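Local coordinates for protein lipopolysaccharide core heptose(I) kinase WaaP (Pseudomonas aeruginosa, PDB 6DFL) that phosphorylates the first heptose of the lipopolysaccharide inner core with ATP and also autophosphorylates on tyrosine, as a bacterial member of the protein kinase superfamily, at residues D206-Y211 with L247-R252; A146-V151 with L225-T230; M154-V159 with R201-D206. One frame throughout, in Å; residues are numbered along the deposited sequence.

Contact 1 of 3, residues D206-Y211 with L247-R252; sequences DLAALY and LAWMER. With G9S (S-[2-({N-[(2S)-2-hydroxy-3,3-dimethyl-4-(phosphonooxy)butanoyl]-beta-alanyl}amino)ethyl] hexadecanethioate), chain C.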
loop_
_atom_site.group_PDB
_atom_site.type_symbol
_atom_site.label_atom_id
_atom_site.label_comp_id
_atom_site.label_asym_id
_atom_site.label_seq_id
_atom_site.Cartn_x
_atom_site.Cartn_y
_atom_site.Cartn_z
ATOM N N ASP A 206 -2.817 -8.533 6.713
ATOM C CA ASP A 206 -2.701 -7.238 6.037
ATOM C C ASP A 206 -2.523 -7.416 4.535
ATOM O O ASP A 206 -3.152 -6.708 3.736
ATOM C CB ASP A 206 -1.506 -6.456 6.569
ATOM C CG ASP A 206 -1.774 -5.726 7.864
ATOM O OD1 ASP A 206 -2.840 -5.902 8.508
ATOM O OD2 ASP A 206 -0.856 -4.963 8.248
ATOM N N LEU A 207 -1.595 -8.303 4.139
ATOM C CA LEU A 207 -1.330 -8.536 2.725
ATOM C C LEU A 207 -2.556 -9.075 2.017
ATOM O O LEU A 207 -2.838 -8.700 0.877
ATOM C CB LEU A 207 -0.180 -9.526 2.547
ATOM C CG LEU A 207 1.260 -9.159 2.897
ATOM C CD1 LEU A 207 2.119 -10.385 2.667
ATOM C CD2 LEU A 207 1.714 -7.980 2.069
ATOM N N ALA A 208 -3.262 -10.001 2.654
ATOM C CA ALA A 208 -4.528 -10.477 2.114
ATOM C C ALA A 208 -5.493 -9.321 1.908
ATOM O O ALA A 208 -6.025 -9.118 0.812
ATOM C CB ALA A 208 -5.122 -11.523 3.054
ATOM N N ALA A 209 -5.714 -8.531 2.955
ATOM C CA ALA A 209 -6.689 -7.451 2.860
ATOM C C ALA A 209 -6.264 -6.428 1.813
ATOM O O ALA A 209 -7.089 -5.973 1.011
ATOM C CB ALA A 209 -6.874 -6.799 4.227
ATOM N N LEU A 210 -4.973 -6.073 1.772
ATOM C CA LEU A 210 -4.553 -5.111 0.763
ATOM C C LEU A 210 -4.866 -5.627 -0.631
ATOM O O LEU A 210 -5.397 -4.889 -1.471
ATOM C CB LEU A 210 -3.078 -4.798 0.914
ATOM C CG LEU A 210 -2.689 -3.705 -0.063
ATOM C CD1 LEU A 210 -3.452 -2.440 0.209
ATOM C CD2 LEU A 210 -1.185 -3.457 0.008
ATOM N N TYR A 211 -4.617 -6.913 -0.868
ATOM C CA TYR A 211 -4.905 -7.500 -2.169
ATOM C C TYR A 211 -6.406 -7.472 -2.478
ATOM O O TYR A 211 -6.814 -7.067 -3.568
ATOM C CB TYR A 211 -4.374 -8.931 -2.214
ATOM C CG TYR A 211 -4.516 -9.608 -3.555
ATOM C CD1 TYR A 211 -4.440 -8.884 -4.735
ATOM C CD2 TYR A 211 -4.745 -10.973 -3.638
ATOM C CE1 TYR A 211 -4.575 -9.505 -5.967
ATOM C CE2 TYR A 211 -4.875 -11.603 -4.860
ATOM C CZ TYR A 211 -4.803 -10.861 -6.019
ATOM O OH TYR A 211 -4.937 -11.485 -7.239
ATOM N N LEU A 247 0.234 -17.436 -1.233
ATOM C CA LEU A 247 -0.154 -16.833 -2.504
ATOM C C LEU A 247 -1.253 -17.615 -3.209
ATOM O O LEU A 247 -2.034 -17.036 -3.970
ATOM C CB LEU A 247 1.064 -16.724 -3.413
ATOM C CG LEU A 247 2.111 -15.777 -2.849
ATOM C CD1 LEU A 247 3.342 -15.712 -3.767
ATOM C CD2 LEU A 247 1.474 -14.411 -2.667
ATOM N N ALA A 248 -1.303 -18.931 -3.015
ATOM C CA ALA A 248 -2.334 -19.724 -3.665
ATOM C C ALA A 248 -3.672 -19.519 -2.970
ATOM O O ALA A 248 -4.722 -19.463 -3.622
ATOM C CB ALA A 248 -1.949 -21.198 -3.645
ATOM N N TRP A 249 -3.639 -19.391 -1.646
ATOM C CA TRP A 249 -4.844 -19.082 -0.896
ATOM C C TRP A 249 -5.392 -17.725 -1.297
ATOM O O TRP A 249 -6.566 -17.613 -1.663
ATOM C CB TRP A 249 -4.558 -19.121 0.599
ATOM C CG TRP A 249 -5.714 -18.640 1.401
ATOM C CD1 TRP A 249 -6.799 -19.372 1.797
ATOM C CD2 TRP A 249 -5.914 -17.319 1.907
ATOM N NE1 TRP A 249 -7.656 -18.590 2.521
ATOM C CE2 TRP A 249 -7.144 -17.323 2.602
ATOM C CE3 TRP A 249 -5.181 -16.134 1.841
ATOM C CZ2 TRP A 249 -7.652 -16.184 3.230
ATOM C CZ3 TRP A 249 -5.691 -15.003 2.457
ATOM C CH2 TRP A 249 -6.919 -15.035 3.140
HETATM N N MSE A 250 -4.548 -16.690 -1.278
HETATM C CA MSE A 250 -4.997 -15.360 -1.666
HETATM C C MSE A 250 -5.578 -15.382 -3.051
HETATM O O MSE A 250 -6.589 -14.758 -3.304
HETATM C CB MSE A 250 -3.879 -14.341 -1.617
HETATM C CG MSE A 250 -3.391 -14.014 -0.233
HETATM SE SE MSE A 250 -1.710 -13.024 -0.233
HETATM C CE MSE A 250 -2.194 -11.456 -1.237
ATOM N N GLU A 251 -4.956 -16.116 -3.966
ATOM C CA GLU A 251 -5.509 -16.143 -5.312
ATOM C C GLU A 251 -6.866 -16.838 -5.333
ATOM O O GLU A 251 -7.719 -16.499 -6.157
ATOM C CB GLU A 251 -4.528 -16.813 -6.272
ATOM C CG GLU A 251 -4.732 -16.425 -7.738
ATOM C CD GLU A 251 -5.016 -14.941 -7.940
ATOM O OE1 GLU A 251 -5.989 -14.605 -8.664
ATOM O OE2 GLU A 251 -4.277 -14.110 -7.373
ATOM N N ARG A 252 -7.085 -17.790 -4.425
ATOM C CA ARG A 252 -8.331 -18.541 -4.414
ATOM C C ARG A 252 -9.459 -17.706 -3.826
ATOM O O ARG A 252 -10.556 -17.640 -4.389
ATOM C CB ARG A 252 -8.147 -19.830 -3.624
ATOM C CG ARG A 252 -7.621 -20.972 -4.433
ATOM C CD ARG A 252 -7.895 -22.279 -3.710
ATOM N NE ARG A 252 -7.580 -22.175 -2.287
ATOM C CZ ARG A 252 -6.345 -22.257 -1.795
ATOM N NH1 ARG A 252 -5.314 -22.448 -2.612
ATOM N NH2 ARG A 252 -6.140 -22.153 -0.489
HETATM C C1 G9S C . 1.628 -14.690 -9.484
HETATM C C2 G9S C . 1.048 -15.481 -11.805
HETATM C C3 G9S C . 0.348 -16.485 -12.707
HETATM C C4 G9S C . 0.804 -17.926 -12.571
HETATM C C5 G9S C . 2.684 -19.020 -11.092
HETATM C C6 G9S C . 4.722 -18.687 -12.768
HETATM C C7 G9S C . 5.420 -19.492 -13.838
HETATM C C8 G9S C . 4.254 -17.383 -13.357
HETATM C C10 G9S C . -0.112 -13.888 -6.554
HETATM C C11 G9S C . -1.160 -14.025 -5.485
HETATM C C12 G9S C . -1.561 -12.731 -4.816
HETATM C C13 G9S C . -0.950 -11.472 -5.404
HETATM C C14 G9S C . -0.018 -10.675 -4.482
HETATM C C15 G9S C . -0.600 -9.443 -3.807
HETATM C C16 G9S C . -0.763 -8.193 -4.640
HETATM N N2 G9S C . 0.972 -15.627 -10.360
HETATM C C19 G9S C . 0.865 -13.430 -9.161
HETATM C C20 G9S C . 5.710 -18.433 -11.670
HETATM C C21 G9S C . -0.731 -6.844 -3.928
HETATM C C22 G9S C . -1.443 -5.722 -4.678
HETATM C C23 G9S C . -1.831 -4.484 -3.925
HETATM C C24 G9S C . -1.231 -3.189 -4.431
HETATM C C25 G9S C . -1.740 -1.857 -3.892
HETATM C C26 G9S C . -1.517 -0.609 -4.751
HETATM C C27 G9S C . -2.601 -0.250 -5.749
HETATM C C28 G9S C . -2.486 1.102 -6.388
HETATM C C29 G9S C . -3.588 2.084 -6.143
HETATM C C30 G9S C . 3.528 -19.557 -12.257
HETATM N N3 G9S C . 1.426 -18.280 -11.270
HETATM O O2 G9S C . 1.688 -14.558 -12.298
HETATM O O3 G9S C . 1.072 -14.107 -6.330
HETATM O O4 G9S C . 3.070 -19.228 -9.946
HETATM O O5 G9S C . 2.697 -19.975 -13.280
HETATM O O6 G9S C . 5.391 -20.876 -13.681
HETATM O O8 G9S C . 6.155 -23.195 -14.328
HETATM O O9 G9S C . 7.752 -21.662 -13.143
HETATM P P1 G9S C . 6.607 -21.763 -14.131
HETATM S S1 G9S C . -0.643 -13.672 -8.234
#

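Contact 2 of 3, residues A146-V151 with L225-T230; sequences AVARMV and LRFLRT. With G9S (S-[2-({N-[(2S)-2-hydroxy-3,3-dimethyl-4-(phosphonooxy)butanoyl]-beta-alanyl}amino)ethyl] hexadecanethioate), chain C.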
loop_
_atom_site.group_PDB
_atom_site.type_symbol
_atom_site.label_atom_id
_atom_site.label_comp_id
_atom_site.label_asym_id
_atom_site.label_seq_id
_atom_site.Cartn_x
_atom_site.Cartn_y
_atom_site.Cartn_z
ATOM N N ALA A 146 5.233 1.966 -4.315
ATOM C CA ALA A 146 5.243 2.817 -3.135
ATOM C C ALA A 146 4.418 2.210 -2.001
ATOM O O ALA A 146 4.717 2.440 -0.822
ATOM C CB ALA A 146 4.725 4.208 -3.490
ATOM N N VAL A 147 3.405 1.404 -2.320
ATOM C CA VAL A 147 2.637 0.807 -1.234
ATOM C C VAL A 147 3.359 -0.418 -0.715
ATOM O O VAL A 147 3.420 -0.656 0.498
ATOM C CB VAL A 147 1.201 0.474 -1.683
ATOM C CG1 VAL A 147 0.434 -0.183 -0.558
ATOM C CG2 VAL A 147 0.506 1.737 -2.165
ATOM N N ALA A 148 3.896 -1.219 -1.633
ATOM C CA ALA A 148 4.781 -2.314 -1.247
ATOM C C ALA A 148 5.850 -1.843 -0.265
ATOM O O ALA A 148 6.080 -2.488 0.758
ATOM C CB ALA A 148 5.394 -2.931 -2.489
ATOM N N ARG A 149 6.438 -0.669 -0.494
ATOM C CA ARG A 149 7.473 -0.198 0.423
ATOM C C ARG A 149 6.904 0.172 1.779
ATOM O O ARG A 149 7.510 -0.117 2.820
ATOM C CB ARG A 149 8.222 0.995 -0.171
ATOM C CG ARG A 149 9.296 0.603 -1.178
ATOM C CD ARG A 149 10.156 1.793 -1.581
ATOM N NE ARG A 149 9.374 2.964 -1.996
ATOM C CZ ARG A 149 9.115 3.286 -3.263
ATOM N NH1 ARG A 149 9.574 2.514 -4.250
ATOM N NH2 ARG A 149 8.394 4.379 -3.541
HETATM N N MSE A 150 5.750 0.836 1.800
HETATM C CA MSE A 150 5.229 1.329 3.056
HETATM C C MSE A 150 4.766 0.183 3.919
HETATM O O MSE A 150 5.071 0.129 5.108
HETATM C CB MSE A 150 4.110 2.300 2.811
HETATM C CG MSE A 150 4.563 3.611 2.219
HETATM SE SE MSE A 150 3.013 4.794 2.123
HETATM C CE MSE A 150 2.650 5.071 4.006
ATOM N N VAL A 151 4.062 -0.763 3.302
ATOM C CA VAL A 151 3.534 -1.902 4.047
ATOM C C VAL A 151 4.676 -2.768 4.565
ATOM O O VAL A 151 4.761 -3.063 5.764
ATOM C CB VAL A 151 2.547 -2.696 3.165
ATOM C CG1 VAL A 151 2.093 -3.980 3.832
ATOM C CG2 VAL A 151 1.334 -1.843 2.797
ATOM N N LEU A 225 3.445 -9.355 -8.996
ATOM C CA LEU A 225 4.823 -9.781 -8.718
ATOM C C LEU A 225 5.703 -8.588 -8.372
ATOM O O LEU A 225 6.488 -8.647 -7.420
ATOM C CB LEU A 225 5.405 -10.547 -9.909
ATOM C CG LEU A 225 4.645 -11.789 -10.374
ATOM C CD1 LEU A 225 5.162 -12.284 -11.709
ATOM C CD2 LEU A 225 4.734 -12.861 -9.321
ATOM N N ARG A 226 5.601 -7.497 -9.138
ATOM C CA ARG A 226 6.265 -6.263 -8.736
ATOM C C ARG A 226 5.955 -5.937 -7.285
ATOM O O ARG A 226 6.856 -5.624 -6.505
ATOM C CB ARG A 226 5.825 -5.105 -9.634
ATOM C CG ARG A 226 6.698 -4.844 -10.831
ATOM C CD ARG A 226 6.059 -3.948 -11.873
ATOM N NE ARG A 226 6.537 -4.266 -13.219
ATOM C CZ ARG A 226 5.807 -4.839 -14.178
ATOM N NH1 ARG A 226 4.526 -5.145 -13.971
ATOM N NH2 ARG A 226 6.353 -5.100 -15.363
ATOM N N PHE A 227 4.677 -6.023 -6.894
ATOM C CA PHE A 227 4.339 -5.736 -5.509
ATOM C C PHE A 227 5.081 -6.666 -4.563
ATOM O O PHE A 227 5.634 -6.217 -3.557
ATOM C CB PHE A 227 2.829 -5.850 -5.255
ATOM C CG PHE A 227 2.465 -5.509 -3.852
ATOM C CD1 PHE A 227 2.120 -4.213 -3.517
ATOM C CD2 PHE A 227 2.573 -6.441 -2.846
ATOM C CE1 PHE A 227 1.847 -3.868 -2.211
ATOM C CE2 PHE A 227 2.289 -6.095 -1.536
ATOM C CZ PHE A 227 1.928 -4.808 -1.225
ATOM N N LEU A 228 5.024 -7.975 -4.823
ATOM C CA LEU A 228 5.584 -8.948 -3.886
ATOM C C LEU A 228 7.090 -8.761 -3.716
ATOM O O LEU A 228 7.606 -8.805 -2.587
ATOM C CB LEU A 228 5.279 -10.360 -4.372
ATOM C CG LEU A 228 3.797 -10.771 -4.330
ATOM C CD1 LEU A 228 3.560 -12.009 -5.198
ATOM C CD2 LEU A 228 3.381 -11.031 -2.896
ATOM N N ARG A 229 7.800 -8.550 -4.828
ATOM C CA ARG A 229 9.242 -8.324 -4.776
ATOM C C ARG A 229 9.565 -7.117 -3.909
ATOM O O ARG A 229 10.376 -7.204 -2.979
ATOM C CB ARG A 229 9.797 -8.140 -6.195
ATOM C CG ARG A 229 11.273 -7.771 -6.230
ATOM C CD ARG A 229 11.903 -8.085 -7.604
ATOM N NE ARG A 229 11.501 -7.157 -8.664
ATOM C CZ ARG A 229 11.340 -7.510 -9.940
ATOM N NH1 ARG A 229 11.527 -8.769 -10.318
ATOM N NH2 ARG A 229 10.982 -6.610 -10.844
ATOM N N THR A 230 8.931 -5.978 -4.191
ATOM C CA THR A 230 9.216 -4.793 -3.393
ATOM C C THR A 230 8.770 -4.993 -1.954
ATOM O O THR A 230 9.437 -4.531 -1.018
ATOM C CB THR A 230 8.526 -3.590 -4.002
ATOM O OG1 THR A 230 8.877 -3.510 -5.380
ATOM C CG2 THR A 230 8.935 -2.305 -3.319
HETATM C C1 G9S C . 1.628 -14.690 -9.484
HETATM C C2 G9S C . 1.048 -15.481 -11.805
HETATM C C3 G9S C . 0.348 -16.485 -12.707
HETATM C C4 G9S C . 0.804 -17.926 -12.571
HETATM C C5 G9S C . 2.684 -19.020 -11.092
HETATM C C6 G9S C . 4.722 -18.687 -12.768
HETATM C C7 G9S C . 5.420 -19.492 -13.838
HETATM C C8 G9S C . 4.254 -17.383 -13.357
HETATM C C10 G9S C . -0.112 -13.888 -6.554
HETATM C C11 G9S C . -1.160 -14.025 -5.485
HETATM C C12 G9S C . -1.561 -12.731 -4.816
HETATM C C13 G9S C . -0.950 -11.472 -5.404
HETATM C C14 G9S C . -0.018 -10.675 -4.482
HETATM C C15 G9S C . -0.600 -9.443 -3.807
HETATM C C16 G9S C . -0.763 -8.193 -4.640
HETATM N N2 G9S C . 0.972 -15.627 -10.360
HETATM C C19 G9S C . 0.865 -13.430 -9.161
HETATM C C20 G9S C . 5.710 -18.433 -11.670
HETATM C C21 G9S C . -0.731 -6.844 -3.928
HETATM C C22 G9S C . -1.443 -5.722 -4.678
HETATM C C23 G9S C . -1.831 -4.484 -3.925
HETATM C C24 G9S C . -1.231 -3.189 -4.431
HETATM C C25 G9S C . -1.740 -1.857 -3.892
HETATM C C26 G9S C . -1.517 -0.609 -4.751
HETATM C C27 G9S C . -2.601 -0.250 -5.749
HETATM C C28 G9S C . -2.486 1.102 -6.388
HETATM C C29 G9S C . -3.588 2.084 -6.143
HETATM C C30 G9S C . 3.528 -19.557 -12.257
HETATM N N3 G9S C . 1.426 -18.280 -11.270
HETATM O O2 G9S C . 1.688 -14.558 -12.298
HETATM O O3 G9S C . 1.072 -14.107 -6.330
HETATM O O4 G9S C . 3.070 -19.228 -9.946
HETATM O O5 G9S C . 2.697 -19.975 -13.280
HETATM O O6 G9S C . 5.391 -20.876 -13.681
HETATM O O8 G9S C . 6.155 -23.195 -14.328
HETATM O O9 G9S C . 7.752 -21.662 -13.143
HETATM P P1 G9S C . 6.607 -21.763 -14.131
HETATM S S1 G9S C . -0.643 -13.672 -8.234
#

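Contact 3 of 3, residues M154-V159 with R201-D206; sequences MHRAGV and RWRNKD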
loop_
_atom_site.group_PDB
_atom_site.type_symbol
_atom_site.label_atom_id
_atom_site.label_comp_id
_atom_site.label_asym_id
_atom_site.label_seq_id
_atom_site.Cartn_x
_atom_site.Cartn_y
_atom_site.Cartn_z
HETATM N N MSE A 154 6.154 -0.813 7.296
HETATM C CA MSE A 154 5.255 -0.936 8.415
HETATM C C MSE A 154 5.452 -2.259 9.151
HETATM O O MSE A 154 5.573 -2.282 10.374
HETATM C CB MSE A 154 3.836 -0.835 7.903
HETATM C CG MSE A 154 2.831 -0.230 8.823
HETATM SE SE MSE A 154 1.135 -0.197 7.838
HETATM C CE MSE A 154 0.703 -2.097 7.947
ATOM N N HIS A 155 5.457 -3.357 8.392
ATOM C CA HIS A 155 5.572 -4.673 9.003
ATOM C C HIS A 155 6.925 -4.855 9.655
ATOM O O HIS A 155 7.004 -5.337 10.789
ATOM C CB HIS A 155 5.346 -5.767 7.976
ATOM C CG HIS A 155 3.923 -5.914 7.571
ATOM N ND1 HIS A 155 3.532 -6.675 6.493
ATOM C CD2 HIS A 155 2.793 -5.397 8.106
ATOM C CE1 HIS A 155 2.217 -6.613 6.376
ATOM N NE2 HIS A 155 1.748 -5.849 7.344
ATOM N N ARG A 156 8.012 -4.482 8.947
ATOM C CA ARG A 156 9.340 -4.629 9.536
ATOM C C ARG A 156 9.475 -3.729 10.743
ATOM O O ARG A 156 10.358 -3.946 11.576
ATOM C CB ARG A 156 10.486 -4.307 8.541
ATOM C CG ARG A 156 10.568 -5.192 7.287
ATOM C CD ARG A 156 11.276 -4.478 6.089
ATOM N NE ARG A 156 10.648 -4.793 4.794
ATOM C CZ ARG A 156 10.272 -3.887 3.889
ATOM N NH1 ARG A 156 10.453 -2.587 4.099
ATOM N NH2 ARG A 156 9.706 -4.277 2.754
ATOM N N ALA A 157 8.630 -2.712 10.874
ATOM C CA ALA A 157 8.808 -1.883 12.050
ATOM C C ALA A 157 7.952 -2.369 13.206
ATOM O O ALA A 157 7.949 -1.733 14.261
ATOM C CB ALA A 157 8.542 -0.411 11.721
ATOM N N GLY A 158 7.279 -3.510 13.059
ATOM C CA GLY A 158 6.486 -4.086 14.131
ATOM C C GLY A 158 5.012 -3.706 14.158
ATOM O O GLY A 158 4.320 -4.031 15.138
ATOM N N VAL A 159 4.507 -3.065 13.107
ATOM C CA VAL A 159 3.120 -2.619 13.038
ATOM C C VAL A 159 2.406 -3.417 11.964
ATOM O O VAL A 159 2.840 -3.423 10.807
ATOM C CB VAL A 159 3.024 -1.122 12.728
ATOM C CG1 VAL A 159 1.582 -0.760 12.407
ATOM C CG2 VAL A 159 3.518 -0.321 13.889
ATOM N N ARG A 201 1.469 -14.382 10.796
ATOM C CA ARG A 201 0.026 -14.454 10.571
ATOM C C ARG A 201 -0.568 -13.062 10.414
ATOM O O ARG A 201 -1.474 -12.842 9.599
ATOM C CB ARG A 201 -0.669 -15.186 11.725
ATOM C CG ARG A 201 -2.203 -14.982 11.756
ATOM C CD ARG A 201 -2.875 -15.633 12.968
ATOM N NE ARG A 201 -2.944 -17.084 12.822
ATOM C CZ ARG A 201 -3.443 -17.912 13.736
ATOM N NH1 ARG A 201 -3.926 -17.439 14.875
ATOM N NH2 ARG A 201 -3.458 -19.219 13.509
ATOM N N TRP A 202 -0.068 -12.107 11.188
ATOM C CA TRP A 202 -0.615 -10.766 11.102
ATOM C C TRP A 202 -0.127 -10.059 9.844
ATOM O O TRP A 202 -0.921 -9.385 9.171
ATOM C CB TRP A 202 -0.276 -9.986 12.373
ATOM C CG TRP A 202 -1.082 -10.447 13.533
ATOM C CD1 TRP A 202 -0.633 -11.114 14.634
ATOM C CD2 TRP A 202 -2.507 -10.282 13.713
ATOM N NE1 TRP A 202 -1.687 -11.377 15.489
ATOM C CE2 TRP A 202 -2.843 -10.869 14.950
ATOM C CE3 TRP A 202 -3.519 -9.680 12.954
ATOM C CZ2 TRP A 202 -4.164 -10.874 15.448
ATOM C CZ3 TRP A 202 -4.836 -9.692 13.445
ATOM C CH2 TRP A 202 -5.142 -10.288 14.676
ATOM N N ARG A 203 1.165 -10.213 9.511
ATOM C CA ARG A 203 1.675 -9.772 8.212
ATOM C C ARG A 203 0.757 -10.232 7.085
ATOM O O ARG A 203 0.381 -9.450 6.201
ATOM C CB ARG A 203 3.100 -10.308 7.978
ATOM C CG ARG A 203 4.237 -9.605 8.773
ATOM C CD ARG A 203 5.641 -10.230 8.522
ATOM N NE ARG A 203 6.654 -9.713 9.452
ATOM C CZ ARG A 203 7.685 -8.934 9.107
ATOM N NH1 ARG A 203 8.555 -8.516 10.031
ATOM N NH2 ARG A 203 7.876 -8.596 7.834
ATOM N N ASN A 204 0.375 -11.506 7.105
ATOM C CA ASN A 204 -0.326 -12.064 5.962
ATOM C C ASN A 204 -1.758 -11.547 5.886
ATOM O O ASN A 204 -2.261 -11.284 4.790
ATOM C CB ASN A 204 -0.286 -13.586 6.018
ATOM C CG ASN A 204 1.134 -14.140 5.934
ATOM O OD1 ASN A 204 2.072 -13.478 5.454
ATOM N ND2 ASN A 204 1.298 -15.359 6.412
ATOM N N LYS A 205 -2.418 -11.369 7.041
ATOM C CA LYS A 205 -3.753 -10.782 7.057
ATOM C C LYS A 205 -3.758 -9.425 6.353
ATOM O O LYS A 205 -4.575 -9.191 5.458
ATOM C CB LYS A 205 -4.274 -10.664 8.495
ATOM C CG LYS A 205 -4.710 -12.000 9.146
ATOM C CD LYS A 205 -5.790 -11.784 10.222
ATOM C CE LYS A 205 -6.282 -13.087 10.859
ATOM N NZ LYS A 205 -5.369 -13.596 11.932
ATOM N N ASP A 206 -2.817 -8.533 6.713
ATOM C CA ASP A 206 -2.701 -7.238 6.037
ATOM C C ASP A 206 -2.523 -7.416 4.535
ATOM O O ASP A 206 -3.152 -6.708 3.736
ATOM C CB ASP A 206 -1.506 -6.456 6.569
ATOM C CG ASP A 206 -1.774 -5.726 7.864
ATOM O OD1 ASP A 206 -2.840 -5.902 8.508
ATOM O OD2 ASP A 206 -0.856 -4.963 8.248
#

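Contact 1 of 3, residues D206-Y211 with L247-R252
Helices 200-212 and 244-257 run in roughly the same direction here, their local axes 10.5 Å apart at closest approach and crossing at -34°. This is a wide spacing, and large side chains bridge it.

The polar part is one bond. The hydroxyl of Y211 donates to E251, with OH and OE2 2.7 Å apart, and OE2 accepts through its syn lone pair. Both side chains reach for it with CG anti to the backbone N: the tyrosine ring extends across toward 244-257, while E251 starts away from the partner helix and bends back at chi2. Ring and carboxylate planes end 52° apart. K224 also hydrogen-bonds to Y211 OH, so the phenol oxygen has two partners.

The apolar part centres on the selenomethionine M250. Its chain turns at chi3 (59°), which brings CE 3.5 Å from Y211 CB, obliquely to the ring. M250 CE also lies 3.5 Å from L207 O. Alongside, A208 CB meets the indole of W249 in plane at its edge, 3.6 Å from CZ3.

The lipid supplies a third surface. The acyl chain of G9S crosses one face of the Y211 ring, with C13 3.9 Å above the plane over the ring centre. M250 CE touches G9S C15 at 3.6 Å, and E251 OE2 comes 3.6 Å from G9S C11, close to the thioester end of the chain.

The hydroxyl bond thus holds the aromatic ring as part of the wall beside a buried acyl chain. Y211 is an established autophosphorylation site, unmodified here; with its oxygen bonded to the E251 carboxylate and to K224, and lipid over the ring, phosphorylation would probably require these contacts to change.

Contact 2 of 3, residues A146-V151 with L225-T230
Close helix-on-helix packing joins 137-156 to 221-232 in the buried interior of the helical lobe, with an aromatic ring set between protein and lipid. The local axes approach to 8.3 Å and cross at -32°. Such closeness depends on A148, whose CA lies 5.5 Å from the CA of F227.

F227 carries its CG anti to the backbone N, which swings the ring toward 146-151. The methyl of A148 then sits over one face as a CH-pi contact, CB 3.9 Å from the ring centroid and 22° off the normal. G9S C21 lies over the opposite face, 3.5 Å from F227 CG. In this protein-kinase-like fold the helix 137-156 probably corresponds to αE of the C-terminal lobe, judged by its place just ahead of the presumed catalytic loop, so the ring stands between that helix and the acyl chain.

One turn on, T230 faces the same alanine: its CB is 3.5 Å from A148 CB, and its CG2 meets R149 CG at 3.6 Å. The threonine hydroxyl turns back on its own helix, OG1 donating to R226 O over 3.1 Å from above the carbonyl plane. R226 itself points elsewhere, forming salt bridges with D223 and with an acidic side chain of another protein chain.

Contact 3 of 3, residues M154-V159 with R201-D206
The contact backs the HRD-like catalytic loop H161-R162-D163 of a protein-kinase fold, D163 being the active-site residue by similarity, with its side chain about 7 Å from that of D206. Helices 137-156 and 200-212 probably correspond to αE and αF, and D206 to the αF aspartate that holds the HRD backbone in protein kinases.

The central evidence is a His-carboxylate bond. H155 NE2 donates to D206 OD2 over 2.9 Å, nearly straight at 163°. OD2 lies only 1° out of the imidazole plane, whereas the nitrogen approaches from 27° above the plane of the carboxylate. The same oxygen accepts from H161 N and its twin OD1 from R162 N, so three N-H groups grip the carboxylate and D206 positions the backbone just before D163. This crowd of donors probably stabilises the aspartate as an anion. At the other side of the imidazole, ND1 is hydrogen-bonded to the hydroxyl of Y231, which fixes the ring's rotation.

Packing holds the ring from its face as well. R203 CA sits over it as a CH-pi contact, 4.0 Å from the centroid, and the extended arginine chain slides past so that its guanidinium lies with one face over H155 CB. R203 NE bonds to T198 O, which sets the direction of that arm.

After R156 the helix ends in a Schellman motif, with G158, at positive phi, as its C-prime residue: G158 N bonds to H155 O at 2.9 Å and V159 N to M154 O at 3.0 Å. The side chain of the selenomethionine M154, bent at chi3, crosses D206 at about a right angle and puts its CE 3.3 Å from D206 OD2.

In the fold
All three contacts lie on the same helical lobe, their centres 13 to 14 Å apart. Helix 137-156 carries contacts 2 and 3, helix 200-212 carries contacts 1 and 3, and helix 221-232 joins them through contact 2. Along the chain contact 3 falls between the two segments of contact 2, whereas contacts 1 and 2 interlock because their segments alternate. L210 connects the latter pair, its CD2 packing 3.6 Å from F227 CZ. Contacts 1 and 2 both touch G9S, and contact 3 backs the probable catalytic loop. Helix 200-212 therefore runs from the probable active-site side at D206 to the acyl-chain pocket at Y211.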